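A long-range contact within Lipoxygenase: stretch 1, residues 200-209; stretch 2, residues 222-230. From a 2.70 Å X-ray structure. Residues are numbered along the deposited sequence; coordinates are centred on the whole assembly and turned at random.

Stretch 1 (200-209) VLTPIKAKHT
Stretch 2 222-230: TQIQADYPP

Residues 200-209 lie within a longer helix, and stretch 2 opens in a second helix, which begins earlier in the chain and runs nearly antiparallel to it: the N-to-C directions differ by 167° and the axes approach to 10.6 Å. The register is set by Ile 204 CA to Asp 227 CA at 6.8 Å and His 208 CA to Ile 224 CA at 7.1 Å. Stretch 1 is helical throughout (phi/psi near -65/-43) but kinked at Pro 203, which has no amide hydrogen to donate; Ile 204 N makes only a weak bond to Leu 201 O (3.2 Å), and the regular pattern resumes with Ala 206 N to Thr 202 O at 2.9 Å.

Along stretch 2, Thr 222 stays out of reach. Gln 223 is extended (chi1 and chi2 both t), and its end approaches stretch 1, with NE2 3.4 Å from Lys 207 NZ. Both atoms are donors, so this proximity is not a hydrogen bond. Ile 224 (m, t) sets CG1 4.0 Å from the centroid of the His 208 ring and 11° off its normal, a CH-pi contact over one face. Gln 225 directs its CA-to-CB bond away, and Ala 226 makes no contact.

Asp 227 (chi1 m, chi2 -5°) points toward stretch 1 and is the polar centre of the contact. Its OD2 accepts from Lys 207 NZ at 3.0 Å, within a salt bridge, and from His 208 NE2 at 3.1 Å with an N-H...acceptor angle of 161°. Lys 207 reaches it with all four chi angles t; His 208 does so with chi1 m and chi2 160°, placing OD2 near the plane of its ring, where an NE2 hydrogen would lie. Ile 204 CG2 also packs 3.8 Å from Asp 227 CB.

At Tyr 228 the backbone is extended (-99/155), and the side chain (chi1 m, chi2 -78°) brings its ring end nearer stretch 1. Ile 204 (m, m) places CG2 3.8 Å from the ring centroid, 13° off the normal, so the methyl sits over a face. Leu 201 (m, t) instead meets the ring edge, CD2 to Tyr 228 CD1 at 3.8 Å. The His 208 and Tyr 228 rings form an oblique pair, with centroids 5.4 Å apart and planes at 72°. Tyr 228 OH comes within 3.3 Å of Lys 205 N, but the angle is too poor for a hydrogen bond; the hydroxyl is satisfied elsewhere in the structure.

Pro 229 (-60/156) adds a looser apolar contact, CD to Leu 201 CD2 at 4.4 Å, and Pro 230 (-72/163) continues beyond reach. Together the stretches bury 428 Å², summed over both sides.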

# COMPACT_ATOMS: atom_id res chain seq x y z
N VAL A 200 15.67 -16.15 7.81
CA VAL A 200 15.67 -16.38 9.25
C VAL A 200 14.36 -17.02 9.73
O VAL A 200 14.38 -18.05 10.40
CB VAL A 200 15.88 -15.06 10.03
CG1 VAL A 200 15.75 -15.31 11.53
CG2 VAL A 200 17.23 -14.46 9.69
N LEU A 201 13.23 -16.42 9.36
CA LEU A 201 11.94 -16.81 9.95
C LEU A 201 11.26 -18.05 9.35
O LEU A 201 10.52 -18.74 10.04
CB LEU A 201 10.98 -15.62 9.88
CG LEU A 201 11.20 -14.51 10.90
CD1 LEU A 201 10.44 -13.24 10.54
CD2 LEU A 201 10.79 -15.00 12.28
N THR A 202 11.50 -18.32 8.07
CA THR A 202 10.79 -19.39 7.37
C THR A 202 11.08 -20.82 7.86
O THR A 202 10.17 -21.63 7.91
CB THR A 202 11.08 -19.33 5.85
OG1 THR A 202 10.71 -18.05 5.35
CG2 THR A 202 10.29 -20.40 5.10
N PRO A 203 12.35 -21.13 8.22
CA PRO A 203 12.57 -22.50 8.74
C PRO A 203 11.75 -22.82 9.99
O PRO A 203 11.46 -24.00 10.24
CB PRO A 203 14.06 -22.50 9.06
CG PRO A 203 14.64 -21.53 8.12
CD PRO A 203 13.63 -20.43 8.02
N ILE A 204 11.38 -21.79 10.75
CA ILE A 204 10.54 -21.96 11.93
C ILE A 204 9.14 -22.39 11.52
O ILE A 204 8.63 -23.43 11.96
CB ILE A 204 10.46 -20.65 12.76
CG1 ILE A 204 11.85 -20.05 12.96
CG2 ILE A 204 9.80 -20.91 14.09
CD1 ILE A 204 12.80 -20.91 13.78
N LYS A 205 8.52 -21.58 10.67
CA LYS A 205 7.19 -21.84 10.16
C LYS A 205 7.14 -23.21 9.49
O LYS A 205 6.16 -23.94 9.62
CB LYS A 205 6.77 -20.74 9.18
CG LYS A 205 5.28 -20.66 8.89
CD LYS A 205 4.89 -21.46 7.65
CE LYS A 205 5.44 -20.83 6.38
NZ LYS A 205 5.18 -21.68 5.18
N ALA A 206 8.21 -23.54 8.78
CA ALA A 206 8.32 -24.83 8.10
C ALA A 206 8.34 -25.96 9.12
O ALA A 206 7.61 -26.94 8.97
CB ALA A 206 9.57 -24.87 7.24
N LYS A 207 9.17 -25.81 10.15
CA LYS A 207 9.23 -26.77 11.24
C LYS A 207 7.84 -27.03 11.82
O LYS A 207 7.41 -28.18 11.97
CB LYS A 207 10.16 -26.28 12.35
CG LYS A 207 10.38 -27.29 13.46
CD LYS A 207 10.77 -26.62 14.77
CE LYS A 207 10.79 -27.62 15.92
NZ LYS A 207 10.73 -26.95 17.26
N HIS A 208 7.12 -25.95 12.11
CA HIS A 208 5.80 -26.06 12.71
C HIS A 208 4.82 -26.75 11.78
O HIS A 208 4.05 -27.62 12.20
CB HIS A 208 5.28 -24.68 13.09
CG HIS A 208 6.10 -24.00 14.14
ND1 HIS A 208 6.07 -22.64 14.35
CD2 HIS A 208 6.97 -24.51 15.06
CE1 HIS A 208 6.89 -22.33 15.34
NE2 HIS A 208 7.45 -23.45 15.79
N THR A 209 4.85 -26.35 10.51
CA THR A 209 3.94 -26.90 9.51
C THR A 209 4.13 -28.40 9.35
O THR A 209 3.17 -29.16 9.35
CB THR A 209 4.12 -26.22 8.15
OG1 THR A 209 3.84 -24.82 8.26
CG2 THR A 209 3.17 -26.83 7.13
N THR A 222 2.38 -22.74 22.99
CA THR A 222 3.55 -22.37 23.76
C THR A 222 4.85 -22.57 22.97
O THR A 222 5.73 -21.71 22.96
CB THR A 222 3.63 -23.18 25.06
OG1 THR A 222 2.40 -23.04 25.78
CG2 THR A 222 4.78 -22.69 25.92
N GLN A 223 4.94 -23.72 22.30
CA GLN A 223 6.11 -24.06 21.50
C GLN A 223 6.27 -23.13 20.29
O GLN A 223 7.37 -22.67 19.99
CB GLN A 223 6.03 -25.51 21.05
CG GLN A 223 7.26 -26.01 20.33
CD GLN A 223 7.13 -27.47 19.94
OE1 GLN A 223 6.36 -28.22 20.54
NE2 GLN A 223 7.88 -27.88 18.92
N ILE A 224 5.15 -22.88 19.60
CA ILE A 224 5.15 -21.97 18.45
C ILE A 224 5.58 -20.58 18.88
O ILE A 224 6.41 -19.95 18.22
CB ILE A 224 3.75 -21.88 17.80
CG1 ILE A 224 3.37 -23.23 17.19
CG2 ILE A 224 3.73 -20.81 16.71
CD1 ILE A 224 1.97 -23.24 16.61
N GLN A 225 5.03 -20.11 19.99
CA GLN A 225 5.36 -18.78 20.48
C GLN A 225 6.84 -18.69 20.85
O GLN A 225 7.53 -17.74 20.47
CB GLN A 225 4.50 -18.41 21.68
CG GLN A 225 4.52 -16.93 21.99
CD GLN A 225 3.73 -16.11 20.98
OE1 GLN A 225 2.50 -16.04 21.04
NE2 GLN A 225 4.44 -15.49 20.05
N ALA A 226 7.32 -19.69 21.59
CA ALA A 226 8.72 -19.74 22.00
C ALA A 226 9.68 -19.74 20.82
O ALA A 226 10.71 -19.06 20.85
CB ALA A 226 8.97 -20.98 22.86
N ASP A 227 9.33 -20.50 19.78
CA ASP A 227 10.23 -20.67 18.64
C ASP A 227 10.38 -19.40 17.79
O ASP A 227 11.34 -19.27 17.02
CB ASP A 227 9.76 -21.83 17.76
CG ASP A 227 10.11 -23.19 18.36
OD1 ASP A 227 10.79 -23.22 19.40
OD2 ASP A 227 9.71 -24.22 17.79
N TYR A 228 9.44 -18.46 17.93
CA TYR A 228 9.59 -17.14 17.32
C TYR A 228 10.09 -16.16 18.37
O TYR A 228 9.88 -16.37 19.56
CB TYR A 228 8.28 -16.64 16.72
CG TYR A 228 7.80 -17.38 15.48
CD1 TYR A 228 8.37 -17.13 14.24
CD2 TYR A 228 6.77 -18.30 15.56
CE1 TYR A 228 7.92 -17.79 13.11
CE2 TYR A 228 6.32 -18.97 14.44
CZ TYR A 228 6.90 -18.72 13.22
OH TYR A 228 6.45 -19.38 12.10
N PRO A 229 10.76 -15.08 17.94
CA PRO A 229 11.15 -14.03 18.88
C PRO A 229 9.94 -13.40 19.57
O PRO A 229 8.84 -13.46 19.03
CB PRO A 229 11.88 -13.00 18.00
CG PRO A 229 11.62 -13.41 16.59
CD PRO A 229 11.36 -14.88 16.61
N PRO A 230 10.14 -12.80 20.75
CA PRO A 230 9.02 -12.17 21.46
C PRO A 230 8.57 -10.88 20.79
O PRO A 230 9.30 -10.32 19.97
CB PRO A 230 9.60 -11.89 22.85
CG PRO A 230 11.06 -11.72 22.60
CD PRO A 230 11.40 -12.70 21.51